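Local coordinates for protein Pgp2 (Campylobacter jejuni subsp. jejuni, PDB 6XJ6) that is a YkuD-family peptidoglycan hydrolase, an LD-carboxypeptidase whose accessory NTF2-like domain binds peptidoglycan in a pocket and so directs helical cell shape, at residues S197-Q202 / E213-M218; N193-F198 / S221-K226; R50-Q55 / A148-D153; R83-G88 / G115-G120. One frame throughout, in Å; residues are numbered along the deposited sequence.

Contact 1 (S197-Q202 / E213-M218); sequences SFYDEQ and EQFASM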
loop_
_atom_site.group_PDB
_atom_site.type_symbol
_atom_site.label_atom_id
_atom_site.label_comp_id
_atom_site.label_asym_id
_atom_site.label_seq_id
_atom_site.Cartn_x
_atom_site.Cartn_y
_atom_site.Cartn_z
ATOM N N SER A 197 20.492 -8.685 -3.942
ATOM C CA SER A 197 20.503 -7.585 -4.902
ATOM C C SER A 197 19.177 -6.838 -4.956
ATOM O O SER A 197 19.126 -5.741 -5.524
ATOM C CB SER A 197 20.845 -8.109 -6.300
ATOM O OG SER A 197 19.749 -8.789 -6.885
ATOM N N PHE A 198 18.108 -7.395 -4.394
ATOM C CA PHE A 198 16.803 -6.754 -4.423
ATOM C C PHE A 198 16.515 -5.936 -3.175
ATOM O O PHE A 198 15.386 -5.473 -3.004
ATOM C CB PHE A 198 15.704 -7.796 -4.639
ATOM C CG PHE A 198 15.731 -8.409 -6.005
ATOM C CD1 PHE A 198 16.243 -9.676 -6.198
ATOM C CD2 PHE A 198 15.271 -7.700 -7.100
ATOM C CE1 PHE A 198 16.275 -10.234 -7.453
ATOM C CE2 PHE A 198 15.303 -8.252 -8.363
ATOM C CZ PHE A 198 15.811 -9.521 -8.542
ATOM N N TYR A 199 17.507 -5.735 -2.314
ATOM C CA TYR A 199 17.358 -4.913 -1.122
ATOM C C TYR A 199 18.220 -3.669 -1.258
ATOM O O TYR A 199 19.321 -3.723 -1.815
ATOM C CB TYR A 199 17.721 -5.708 0.138
ATOM C CG TYR A 199 16.748 -6.846 0.358
ATOM C CD1 TYR A 199 15.639 -6.695 1.175
ATOM C CD2 TYR A 199 16.926 -8.063 -0.283
ATOM C CE1 TYR A 199 14.733 -7.727 1.354
ATOM C CE2 TYR A 199 16.028 -9.096 -0.114
ATOM C CZ TYR A 199 14.939 -8.932 0.704
ATOM O OH TYR A 199 14.042 -9.960 0.864
ATOM N N ASP A 200 17.690 -2.541 -0.788
ATOM C CA ASP A 200 18.402 -1.271 -0.879
ATOM C C ASP A 200 19.408 -1.199 0.259
ATOM O O ASP A 200 19.035 -1.055 1.426
ATOM C CB ASP A 200 17.438 -0.092 -0.824
ATOM C CG ASP A 200 18.154 1.238 -0.952
ATOM O OD1 ASP A 200 18.845 1.632 0.008
ATOM O OD2 ASP A 200 18.066 1.866 -2.026
ATOM N N GLU A 201 20.689 -1.281 -0.089
ATOM C CA GLU A 201 21.743 -1.338 0.912
ATOM C C GLU A 201 21.708 -0.147 1.858
ATOM O O GLU A 201 22.206 -0.248 2.984
ATOM C CB GLU A 201 23.097 -1.400 0.207
ATOM C CG GLU A 201 24.273 -1.633 1.132
ATOM C CD GLU A 201 25.557 -1.909 0.377
ATOM O OE1 GLU A 201 26.620 -1.420 0.812
ATOM O OE2 GLU A 201 25.497 -2.609 -0.658
ATOM N N GLN A 202 21.129 0.973 1.434
ATOM C CA GLN A 202 21.122 2.177 2.251
ATOM C C GLN A 202 19.806 2.419 2.977
ATOM O O GLN A 202 19.823 2.961 4.087
ATOM C CB GLN A 202 21.437 3.400 1.384
ATOM C CG GLN A 202 22.479 3.138 0.303
ATOM C CD GLN A 202 23.338 4.349 -0.014
ATOM O OE1 GLN A 202 23.126 5.440 0.520
ATOM N NE2 GLN A 202 24.323 4.159 -0.886
ATOM N N GLU A 213 24.812 -5.100 6.169
ATOM C CA GLU A 213 25.916 -6.053 6.256
ATOM C C GLU A 213 25.535 -7.255 7.114
ATOM O O GLU A 213 25.799 -8.405 6.738
ATOM C CB GLU A 213 27.164 -5.361 6.805
ATOM C CG GLU A 213 28.401 -6.244 6.844
ATOM C CD GLU A 213 29.626 -5.508 7.354
ATOM O OE1 GLU A 213 29.458 -4.518 8.098
ATOM O OE2 GLU A 213 30.756 -5.916 7.006
ATOM N N GLN A 214 24.892 -7.011 8.259
ATOM C CA GLN A 214 24.483 -8.107 9.131
ATOM C C GLN A 214 23.322 -8.886 8.529
ATOM O O GLN A 214 23.256 -10.113 8.660
ATOM C CB GLN A 214 24.117 -7.567 10.512
ATOM C CG GLN A 214 25.324 -7.256 11.387
ATOM C CD GLN A 214 26.227 -6.194 10.784
ATOM O OE1 GLN A 214 27.401 -6.445 10.504
ATOM N NE2 GLN A 214 25.683 -4.998 10.583
ATOM N N PHE A 215 22.396 -8.189 7.871
ATOM C CA PHE A 215 21.314 -8.866 7.164
ATOM C C PHE A 215 21.866 -9.791 6.086
ATOM O O PHE A 215 21.422 -10.937 5.954
ATOM C CB PHE A 215 20.395 -7.808 6.558
ATOM C CG PHE A 215 19.296 -8.357 5.692
ATOM C CD1 PHE A 215 18.183 -8.967 6.250
ATOM C CD2 PHE A 215 19.356 -8.228 4.313
ATOM C CE1 PHE A 215 17.166 -9.458 5.449
ATOM C CE2 PHE A 215 18.332 -8.710 3.509
ATOM C CZ PHE A 215 17.239 -9.320 4.076
ATOM N N ALA A 216 22.854 -9.319 5.324
ATOM C CA ALA A 216 23.455 -10.144 4.282
ATOM C C ALA A 216 24.076 -11.406 4.865
ATOM O O ALA A 216 23.893 -12.508 4.335
ATOM C CB ALA A 216 24.514 -9.332 3.538
ATOM N N SER A 217 24.846 -11.261 5.945
ATOM C CA SER A 217 25.491 -12.418 6.553
ATOM C C SER A 217 24.469 -13.354 7.189
ATOM O O SER A 217 24.633 -14.578 7.149
ATOM C CB SER A 217 26.523 -11.954 7.576
ATOM O OG SER A 217 27.540 -11.191 6.946
ATOM N N MET A 218 23.406 -12.798 7.775
ATOM C CA MET A 218 22.351 -13.633 8.341
ATOM C C MET A 218 21.678 -14.465 7.262
ATOM O O MET A 218 21.430 -15.662 7.450
ATOM C CB MET A 218 21.300 -12.761 9.030
ATOM C CG MET A 218 20.119 -13.547 9.599
ATOM S SD MET A 218 18.707 -12.525 10.037
ATOM C CE MET A 218 18.026 -12.120 8.430
#
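One face of the Tyr199 ring is met by the edge of the Phe215 ring, whose CE2 stands 3.9 Å above the tyrosine plane, over its centre. The planes are inclined at 60° and the ring centroids lie 5.1 Å apart, a tilted edge-to-face (T-shaped) pair. Two atoms of Phe215 do the touching: CE2 approaches Tyr199 CG at 4.0 Å, and CZ reaches Tyr199 CE1 at 4.0 Å, near the hydroxyl end. Phe215 reaches out from helix 212-223 with CG anti to its backbone N (chi1 175°), and its side chain crosses that of Tyr199 at about a right angle. Phe204, from the loop before that helix, makes edge-to-face pairs with both rings, and Tyr195 also meets Tyr199, so the pair belongs to an aromatic cluster in the NTF2-like domain. Phenylalanine suits the helix position because its end is entirely apolar, whereas tyrosine can give a ring face to the cluster and still carry a polar tip to Glu286 and Trp183, both hydrogen-bonded to its OH. Tyr199 thus does two jobs: its ring face receives the C-H edge of Phe215, while the bonds to its OH probably limit how far the ring can shift.

Contact 2 (N193-F198 / S221-K226); sequences NTYLSF and SIFSRK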
loop_
_atom_site.group_PDB
_atom_site.type_symbol
_atom_site.label_atom_id
_atom_site.label_comp_id
_atom_site.label_asym_id
_atom_site.label_seq_id
_atom_site.Cartn_x
_atom_site.Cartn_y
_atom_site.Cartn_z
ATOM N N ASN A 193 23.372 -14.098 -3.268
ATOM C CA ASN A 193 23.794 -12.864 -3.924
ATOM C C ASN A 193 22.669 -12.263 -4.759
ATOM O O ASN A 193 22.420 -11.053 -4.701
ATOM C CB ASN A 193 25.044 -13.110 -4.765
ATOM C CG ASN A 193 26.267 -13.383 -3.912
ATOM O OD1 ASN A 193 26.279 -13.081 -2.719
ATOM N ND2 ASN A 193 27.302 -13.952 -4.519
ATOM N N THR A 194 21.974 -13.088 -5.546
ATOM C CA THR A 194 20.849 -12.571 -6.321
ATOM C C THR A 194 19.741 -12.068 -5.403
ATOM O O THR A 194 19.168 -10.997 -5.633
ATOM C CB THR A 194 20.322 -13.649 -7.270
ATOM O OG1 THR A 194 21.378 -14.083 -8.136
ATOM C CG2 THR A 194 19.172 -13.104 -8.119
ATOM N N TYR A 195 19.423 -12.836 -4.360
ATOM C CA TYR A 195 18.390 -12.434 -3.409
ATOM C C TYR A 195 18.700 -11.066 -2.813
ATOM O O TYR A 195 17.850 -10.167 -2.811
ATOM C CB TYR A 195 18.293 -13.507 -2.322
ATOM C CG TYR A 195 17.400 -13.200 -1.138
ATOM C CD1 TYR A 195 17.950 -12.744 0.054
ATOM C CD2 TYR A 195 16.025 -13.412 -1.190
ATOM C CE1 TYR A 195 17.158 -12.481 1.150
ATOM C CE2 TYR A 195 15.220 -13.150 -0.090
ATOM C CZ TYR A 195 15.798 -12.691 1.076
ATOM O OH TYR A 195 15.017 -12.428 2.183
ATOM N N LEU A 196 19.928 -10.880 -2.328
ATOM C CA LEU A 196 20.300 -9.627 -1.682
ATOM C C LEU A 196 20.331 -8.446 -2.641
ATOM O O LEU A 196 20.204 -7.301 -2.195
ATOM C CB LEU A 196 21.661 -9.767 -1.000
ATOM C CG LEU A 196 21.718 -10.722 0.191
ATOM C CD1 LEU A 196 23.150 -10.895 0.663
ATOM C CD2 LEU A 196 20.836 -10.212 1.324
ATOM N N SER A 197 20.492 -8.685 -3.942
ATOM C CA SER A 197 20.503 -7.585 -4.902
ATOM C C SER A 197 19.177 -6.838 -4.956
ATOM O O SER A 197 19.126 -5.741 -5.524
ATOM C CB SER A 197 20.845 -8.109 -6.300
ATOM O OG SER A 197 19.749 -8.789 -6.885
ATOM N N PHE A 198 18.108 -7.395 -4.394
ATOM C CA PHE A 198 16.803 -6.754 -4.423
ATOM C C PHE A 198 16.515 -5.936 -3.175
ATOM O O PHE A 198 15.386 -5.473 -3.004
ATOM C CB PHE A 198 15.704 -7.796 -4.639
ATOM C CG PHE A 198 15.731 -8.409 -6.005
ATOM C CD1 PHE A 198 16.243 -9.676 -6.198
ATOM C CD2 PHE A 198 15.271 -7.700 -7.100
ATOM C CE1 PHE A 198 16.275 -10.234 -7.453
ATOM C CE2 PHE A 198 15.303 -8.252 -8.363
ATOM C CZ PHE A 198 15.811 -9.521 -8.542
ATOM N N SER A 221 23.843 -17.245 6.045
ATOM C CA SER A 221 23.826 -18.311 7.036
ATOM C C SER A 221 22.560 -19.156 6.906
ATOM O O SER A 221 22.624 -20.393 6.870
ATOM C CB SER A 221 23.930 -17.687 8.429
ATOM O OG SER A 221 24.126 -18.670 9.409
ATOM N N ILE A 222 21.397 -18.502 6.835
ATOM C CA ILE A 222 20.134 -19.226 6.689
ATOM C C ILE A 222 20.112 -20.011 5.380
ATOM O O ILE A 222 19.740 -21.188 5.351
ATOM C CB ILE A 222 18.943 -18.258 6.801
ATOM C CG1 ILE A 222 18.881 -17.679 8.218
ATOM C CG2 ILE A 222 17.626 -18.967 6.445
ATOM C CD1 ILE A 222 17.846 -16.603 8.386
ATOM N N PHE A 223 20.499 -19.365 4.279
ATOM C CA PHE A 223 20.479 -20.024 2.978
ATOM C C PHE A 223 21.478 -21.173 2.892
ATOM O O PHE A 223 21.334 -22.035 2.016
ATOM C CB PHE A 223 20.788 -19.010 1.871
ATOM C CG PHE A 223 19.637 -18.099 1.510
ATOM C CD1 PHE A 223 18.504 -18.005 2.300
ATOM C CD2 PHE A 223 19.703 -17.328 0.362
ATOM C CE1 PHE A 223 17.464 -17.157 1.951
ATOM C CE2 PHE A 223 18.665 -16.487 0.010
ATOM C CZ PHE A 223 17.545 -16.403 0.808
ATOM N N SER A 224 22.487 -21.207 3.767
ATOM C CA SER A 224 23.490 -22.266 3.700
ATOM C C SER A 224 22.897 -23.638 3.986
ATOM O O SER A 224 23.531 -24.651 3.673
ATOM C CB SER A 224 24.630 -21.986 4.677
ATOM O OG SER A 224 24.247 -22.303 6.002
ATOM N N ARG A 225 21.705 -23.700 4.583
ATOM C CA ARG A 225 21.023 -24.982 4.710
ATOM C C ARG A 225 20.797 -25.612 3.343
ATOM O O ARG A 225 20.695 -26.840 3.235
ATOM C CB ARG A 225 19.679 -24.799 5.414
ATOM C CG ARG A 225 19.756 -24.191 6.795
ATOM C CD ARG A 225 19.126 -25.114 7.826
ATOM N NE ARG A 225 19.366 -24.669 9.197
ATOM C CZ ARG A 225 19.125 -25.409 10.275
ATOM N NH1 ARG A 225 18.640 -26.640 10.147
ATOM N NH2 ARG A 225 19.376 -24.923 11.484
ATOM N N LYS A 226 20.719 -24.792 2.294
ATOM C CA LYS A 226 20.458 -25.264 0.935
ATOM C C LYS A 226 19.266 -26.216 0.915
ATOM O O LYS A 226 19.319 -27.316 0.361
ATOM C CB LYS A 226 21.706 -25.897 0.314
ATOM C CG LYS A 226 22.921 -24.970 0.247
ATOM C CD LYS A 226 22.620 -23.683 -0.520
ATOM C CE LYS A 226 23.810 -22.733 -0.521
ATOM N NZ LYS A 226 23.377 -21.303 -0.559
#
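Tyr195 sends its ring out from helix 192-196 with CG anti to the backbone N (chi1 173°), while Phe223, near the end of helix 212-223, has CG anti to its carbonyl carbon (chi1 -77°). With these torsions the side chains cross at about a right angle, and the edge of Phe223 is set against the face of Tyr195. Phe223 CZ stands 3.6 Å above the Tyr195 plane, over the ring centre; CE2 lies closer to the root of the side chain, 3.7 Å from Tyr195 CG and 3.8 Å from Tyr195 CB. With centroids 4.9 Å apart and planes at 61°, this is a tilted T-shaped pair. The CA atoms of Tyr195 and Phe223 are 10.1 Å apart, a gap that two large rings can bridge.

The pair joins two of the helices in the NTF2-like domain, and the long helix 170-188 lies against helix 192-196: its Ala186 touches Tyr195, and its Trp183 lays a ring nearly parallel to the tyrosine. Tyrosine fits this buried site because its OH can reach Lys219, one turn before Phe223 on the partner helix, and bond to NZ there. For Phe223, an all-carbon ring edge suits a buried position against the tyrosine face.

A type I beta turn runs from Phe223 to Lys226, closed by Lys226 N to Phe223 O at 2.8 Å; Lys226 is the first residue to leave helical phi/psi, with positive phi. Ser224 OG turns back on Ser221 O at 2.7 Å, a carbonyl that also accepts from Ser224 N. On the other segment Ser197 OG makes the equivalent return to Thr194 O, 2.6 Å away.

Contact 3 (R50-Q55 / A148-D153); sequences RKDFEQ and AQVVQD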
loop_
_atom_site.group_PDB
_atom_site.type_symbol
_atom_site.label_atom_id
_atom_site.label_comp_id
_atom_site.label_asym_id
_atom_site.label_seq_id
_atom_site.Cartn_x
_atom_site.Cartn_y
_atom_site.Cartn_z
ATOM N N ARG A 50 -13.880 2.507 -12.754
ATOM C CA ARG A 50 -15.126 3.259 -12.750
ATOM C C ARG A 50 -15.160 4.127 -11.504
ATOM O O ARG A 50 -14.886 3.640 -10.403
ATOM C CB ARG A 50 -16.330 2.312 -12.760
ATOM C CG ARG A 50 -17.659 3.000 -13.008
ATOM C CD ARG A 50 -18.776 1.980 -13.187
ATOM N NE ARG A 50 -19.454 1.674 -11.926
ATOM C CZ ARG A 50 -20.762 1.819 -11.702
ATOM N NH1 ARG A 50 -21.580 2.255 -12.654
ATOM N NH2 ARG A 50 -21.263 1.511 -10.513
ATOM N N LYS A 51 -15.487 5.406 -11.673
ATOM C CA LYS A 51 -15.620 6.308 -10.535
ATOM C C LYS A 51 -16.999 6.123 -9.913
ATOM O O LYS A 51 -18.021 6.377 -10.562
ATOM C CB LYS A 51 -15.417 7.762 -10.962
ATOM C CG LYS A 51 -15.344 8.728 -9.784
ATOM C CD LYS A 51 -14.835 10.104 -10.193
ATOM C CE LYS A 51 -15.856 10.870 -11.004
ATOM N NZ LYS A 51 -15.337 12.204 -11.407
ATOM N N ASP A 52 -17.021 5.677 -8.652
ATOM C CA ASP A 52 -18.257 5.377 -7.946
ATOM C C ASP A 52 -18.641 6.426 -6.917
ATOM O O ASP A 52 -19.788 6.426 -6.463
ATOM C CB ASP A 52 -18.140 4.028 -7.223
ATOM C CG ASP A 52 -18.150 2.860 -8.169
ATOM O OD1 ASP A 52 -18.622 3.029 -9.310
ATOM O OD2 ASP A 52 -17.692 1.770 -7.764
ATOM N N PHE A 53 -17.720 7.306 -6.540
ATOM C CA PHE A 53 -17.991 8.314 -5.530
ATOM C C PHE A 53 -17.005 9.457 -5.709
ATOM O O PHE A 53 -15.850 9.251 -6.102
ATOM C CB PHE A 53 -17.868 7.743 -4.109
ATOM C CG PHE A 53 -18.057 8.772 -3.026
ATOM C CD1 PHE A 53 -19.308 9.002 -2.484
ATOM C CD2 PHE A 53 -16.986 9.505 -2.544
ATOM C CE1 PHE A 53 -19.495 9.953 -1.504
ATOM C CE2 PHE A 53 -17.168 10.459 -1.556
ATOM C CZ PHE A 53 -18.414 10.679 -1.032
ATOM N N GLU A 54 -17.474 10.663 -5.412
ATOM C CA GLU A 54 -16.607 11.826 -5.432
ATOM C C GLU A 54 -17.157 12.878 -4.485
ATOM O O GLU A 54 -18.367 13.128 -4.458
ATOM C CB GLU A 54 -16.518 12.400 -6.849
ATOM C CG GLU A 54 -15.763 13.708 -6.952
ATOM C CD GLU A 54 -15.749 14.217 -8.370
ATOM O OE1 GLU A 54 -14.900 13.748 -9.153
ATOM O OE2 GLU A 54 -16.622 15.045 -8.713
ATOM N N GLN A 55 -16.265 13.495 -3.713
ATOM C CA GLN A 55 -16.603 14.737 -3.030
ATOM C C GLN A 55 -15.447 15.711 -3.172
ATOM O O GLN A 55 -14.287 15.344 -2.960
ATOM C CB GLN A 55 -16.930 14.549 -1.543
ATOM C CG GLN A 55 -17.634 15.779 -0.978
ATOM C CD GLN A 55 -17.529 15.911 0.524
ATOM O OE1 GLN A 55 -18.151 15.158 1.273
ATOM N NE2 GLN A 55 -16.751 16.889 0.974
ATOM N N ALA A 148 -20.469 4.847 2.161
ATOM C CA ALA A 148 -20.564 3.549 2.822
ATOM C C ALA A 148 -21.085 2.481 1.872
ATOM O O ALA A 148 -20.592 1.347 1.876
ATOM C CB ALA A 148 -21.465 3.655 4.050
ATOM N N GLN A 149 -22.082 2.825 1.050
ATOM C CA GLN A 149 -22.632 1.866 0.101
ATOM C C GLN A 149 -21.588 1.447 -0.926
ATOM O O GLN A 149 -21.533 0.278 -1.324
ATOM C CB GLN A 149 -23.851 2.475 -0.590
ATOM C CG GLN A 149 -25.026 2.718 0.341
ATOM C CD GLN A 149 -26.153 3.481 -0.329
ATOM O OE1 GLN A 149 -26.016 3.950 -1.460
ATOM N NE2 GLN A 149 -27.278 3.605 0.367
ATOM N N VAL A 150 -20.740 2.383 -1.359
ATOM C CA VAL A 150 -19.768 2.073 -2.404
ATOM C C VAL A 150 -18.662 1.165 -1.883
ATOM O O VAL A 150 -18.123 0.346 -2.634
ATOM C CB VAL A 150 -19.210 3.369 -3.029
ATOM C CG1 VAL A 150 -17.987 3.085 -3.896
ATOM C CG2 VAL A 150 -20.286 4.070 -3.846
ATOM N N VAL A 151 -18.278 1.299 -0.609
ATOM C CA VAL A 151 -17.180 0.505 -0.062
ATOM C C VAL A 151 -17.649 -0.764 0.636
ATOM O O VAL A 151 -16.811 -1.624 0.955
ATOM C CB VAL A 151 -16.279 1.326 0.889
ATOM C CG1 VAL A 151 -15.690 2.536 0.166
ATOM C CG2 VAL A 151 -17.044 1.746 2.152
ATOM N N GLN A 152 -18.945 -0.906 0.899
ATOM C CA GLN A 152 -19.440 -2.037 1.672
ATOM C C GLN A 152 -19.061 -3.359 1.011
ATOM O O GLN A 152 -19.216 -3.531 -0.200
ATOM C CB GLN A 152 -20.960 -1.939 1.820
ATOM C CG GLN A 152 -21.579 -3.065 2.624
ATOM C CD GLN A 152 -23.036 -2.808 2.959
ATOM O OE1 GLN A 152 -23.442 -1.670 3.201
ATOM N NE2 GLN A 152 -23.831 -3.868 2.972
ATOM N N ASP A 153 -18.540 -4.284 1.817
ATOM C CA ASP A 153 -18.306 -5.672 1.415
ATOM C C ASP A 153 -17.267 -5.808 0.308
ATOM O O ASP A 153 -17.267 -6.800 -0.427
ATOM C CB ASP A 153 -19.608 -6.372 1.007
ATOM C CG ASP A 153 -20.576 -6.523 2.165
ATOM O OD1 ASP A 153 -20.111 -6.635 3.318
ATOM O OD2 ASP A 153 -21.800 -6.536 1.921
#
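A classic beta bulge in edge strand 48-56 of the five-stranded mixed sheet meets the last turn of helix 141-151 in the YkuD-type catalytic domain. At the bulge Asp52 and Phe53 both face Val41 of the neighbouring strand 38-45, and Val150 of the helix comes down on these two consecutive residues. Asp52 and Val150 bring their CA atoms to 6.6 Å, close enough for a short beta-branched side chain to fill the interval.

The two methyls of Val150 divide the work. CG1, anti to the backbone N (chi1 168°), meets Asp52 CB at 3.5 Å, so it is the methylene of the aspartate that it touches most closely. CG2 sits over the backbone, 3.6 Å from Asp52 O, and reaches Phe53 CB at 4.4 Å. The phenylalanine bond from CA to CB points at the helix, but the ring leads away from Val150 and packs edge-to-face with Phe147, one turn earlier on the same helix. Val150 also touches Val41, which continues the apolar patch onto the next strand.

The carboxylate of Asp52 has its own partner: Arg50 NE forms a salt bridge with Asp52 OD1 at 3.1 Å, and Lys154, just beyond the helix, makes a long, weak ion pair with OD2. Aspartate therefore serves here in two ways, a methylene packed under the helix and a charged end paired with Arg50, and the nearby positive charges probably favour its ionised form.

Contact 4 (R83-G88 / G115-G120); sequences RKFNPG and GIWIHG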
loop_
_atom_site.group_PDB
_atom_site.type_symbol
_atom_site.label_atom_id
_atom_site.label_comp_id
_atom_site.label_asym_id
_atom_site.label_seq_id
_atom_site.Cartn_x
_atom_site.Cartn_y
_atom_site.Cartn_z
ATOM N N ARG A 83 -13.749 -1.780 7.982
ATOM C CA ARG A 83 -15.195 -1.776 7.829
ATOM C C ARG A 83 -15.817 -0.612 8.593
ATOM O O ARG A 83 -15.265 -0.118 9.581
ATOM C CB ARG A 83 -15.787 -3.093 8.339
ATOM N N LYS A 84 -16.983 -0.176 8.119
ATOM C CA LYS A 84 -17.749 0.854 8.807
ATOM C C LYS A 84 -17.892 0.505 10.283
ATOM O O LYS A 84 -18.214 -0.636 10.634
ATOM C CB LYS A 84 -19.136 0.955 8.172
ATOM C CG LYS A 84 -19.995 2.082 8.730
ATOM C CD LYS A 84 -21.272 2.286 7.923
ATOM C CE LYS A 84 -22.237 1.138 8.093
ATOM N NZ LYS A 84 -23.489 1.381 7.322
ATOM N N PHE A 85 -17.653 1.491 11.148
ATOM C CA PHE A 85 -17.842 1.303 12.578
ATOM C C PHE A 85 -18.414 2.572 13.194
ATOM O O PHE A 85 -18.398 3.646 12.591
ATOM C CB PHE A 85 -16.540 0.887 13.282
ATOM C CG PHE A 85 -15.523 1.984 13.392
ATOM C CD1 PHE A 85 -15.443 2.752 14.543
ATOM C CD2 PHE A 85 -14.638 2.242 12.366
ATOM C CE1 PHE A 85 -14.506 3.757 14.660
ATOM C CE2 PHE A 85 -13.697 3.250 12.483
ATOM C CZ PHE A 85 -13.636 4.008 13.631
ATOM N N ASN A 86 -18.934 2.424 14.411
ATOM C CA ASN A 86 -19.556 3.523 15.144
ATOM C C ASN A 86 -18.655 3.991 16.279
ATOM O O ASN A 86 -18.543 3.296 17.300
ATOM C CB ASN A 86 -20.901 3.067 15.698
ATOM C CG ASN A 86 -21.866 2.708 14.609
ATOM O OD1 ASN A 86 -22.244 1.547 14.459
ATOM N ND2 ASN A 86 -22.258 3.703 13.815
ATOM N N PRO A 87 -18.010 5.152 16.161
ATOM C CA PRO A 87 -17.176 5.642 17.272
ATOM C C PRO A 87 -17.931 5.838 18.580
ATOM O O PRO A 87 -17.307 5.817 19.650
ATOM C CB PRO A 87 -16.630 6.973 16.739
ATOM C CG PRO A 87 -16.670 6.824 15.236
ATOM C CD PRO A 87 -17.897 6.005 14.965
ATOM N N GLY A 88 -19.243 6.041 18.537
ATOM C CA GLY A 88 -19.983 6.297 19.757
ATOM C C GLY A 88 -19.819 7.698 20.292
ATOM O O GLY A 88 -20.138 7.947 21.458
ATOM N N GLY A 115 -5.090 6.305 14.488
ATOM C CA GLY A 115 -6.394 6.941 14.489
ATOM C C GLY A 115 -6.647 7.785 13.262
ATOM O O GLY A 115 -7.301 8.836 13.353
ATOM N N ILE A 116 -6.150 7.350 12.107
ATOM C CA ILE A 116 -6.378 8.039 10.846
ATOM C C ILE A 116 -7.578 7.374 10.190
ATOM O O ILE A 116 -7.481 6.258 9.664
ATOM C CB ILE A 116 -5.139 8.000 9.941
ATOM C CG1 ILE A 116 -3.935 8.637 10.644
ATOM C CG2 ILE A 116 -5.432 8.683 8.617
ATOM C CD1 ILE A 116 -4.136 10.085 11.083
ATOM N N TRP A 117 -8.711 8.062 10.242
ATOM C CA TRP A 117 -9.991 7.545 9.799
ATOM C C TRP A 117 -10.560 8.449 8.720
ATOM O O TRP A 117 -10.149 9.601 8.558
ATOM C CB TRP A 117 -11.012 7.557 10.947
ATOM C CG TRP A 117 -10.618 6.805 12.178
ATOM C CD1 TRP A 117 -9.604 5.906 12.313
ATOM C CD2 TRP A 117 -11.267 6.874 13.450
ATOM N NE1 TRP A 117 -9.569 5.421 13.605
ATOM C CE2 TRP A 117 -10.588 5.998 14.318
ATOM C CE3 TRP A 117 -12.355 7.602 13.941
ATOM C CZ2 TRP A 117 -10.954 5.839 15.651
ATOM C CZ3 TRP A 117 -12.721 7.437 15.262
ATOM C CH2 TRP A 117 -12.027 6.560 16.100
ATOM N N ILE A 118 -11.519 7.899 7.981
ATOM C CA ILE A 118 -12.458 8.675 7.188
ATOM C C ILE A 118 -13.754 8.722 7.983
ATOM O O ILE A 118 -14.259 7.678 8.415
ATOM C CB ILE A 118 -12.680 8.029 5.811
ATOM C CG1 ILE A 118 -11.369 8.013 5.015
ATOM C CG2 ILE A 118 -13.798 8.753 5.041
ATOM C CD1 ILE A 118 -11.447 7.234 3.690
ATOM N N HIS A 119 -14.283 9.920 8.202
ATOM C CA HIS A 119 -15.489 10.057 9.007
ATOM C C HIS A 119 -16.237 11.305 8.552
ATOM O O HIS A 119 -15.957 11.865 7.487
ATOM C CB HIS A 119 -15.154 10.022 10.508
ATOM C CG HIS A 119 -14.233 11.111 10.965
ATOM N ND1 HIS A 119 -14.565 12.446 10.907
ATOM C CD2 HIS A 119 -12.994 11.054 11.509
ATOM C CE1 HIS A 119 -13.567 13.167 11.395
ATOM N NE2 HIS A 119 -12.603 12.346 11.769
ATOM N N GLY A 120 -17.214 11.725 9.356
ATOM C CA GLY A 120 -18.056 12.843 9.036
ATOM C C GLY A 120 -17.797 14.047 9.914
ATOM O O GLY A 120 -16.717 14.212 10.500
#
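Phe85 is the first residue of the 83-88 loop to reach Trp117, and it sets an edge of its ring against the indole. Its CG lies between the backbone N and the carbonyl carbon (chi1 72°), a sterically crowded rotamer that directs the ring across to the strand. Phe85 CZ stands 3.5 Å above the indole plane, over its centre, and comes to 3.7 Å from Trp117 CE2; CE1 follows at 4.0 Å from Trp117 CH2. The planes are at 89°, an almost perfect T-shaped pair. The opposite indole face has Gly115 O over its rim.

Trp117 lies on the short strand 117-119 of the YkuD-type catalytic domain, which leads to His119, predicted to be the proton donor/acceptor; the Trp117 side chain is about 4 Å from that of Cys136, the predicted nucleophile. A wide, flat indole suits this place, since it can take the phenylalanine on one face while bordering the probable active site.

Two residues after Phe85, Pro87 adds its CG at 4.0 Å from Trp117 CZ3, a compact apolar ring meeting the outer part of the indole. Tyr92 touches Pro87, Trp117 and His119. His119 ND1 donates to Gly120 O at 2.8 Å, in the carbonyl plane, a bond that probably helps to hold the imidazole in place.

In the fold
From the N terminus, strand 48-56 supplies the first half of contact 3, whose loop closes only when helix 141-151 returns to it. Contact 4 opens and closes within that loop, tying the segment after strand 77-80 to strand 117-119; the two meet where Ala148 packs on Lys84, and both belong to the catalytic domain. The chain then enters the NTF2-like domain, where the centres of contacts 1 and 2 lie 39 to 44 Å from those of contacts 3 and 4. Contacts 1 and 2 start from the overlapping segments 193-198 and 197-202 and end on helix 212-223. Contact 1 closes the shorter loop, lying within that of contact 2, and Leu196 packs against Phe215 and Ala216 to connect them.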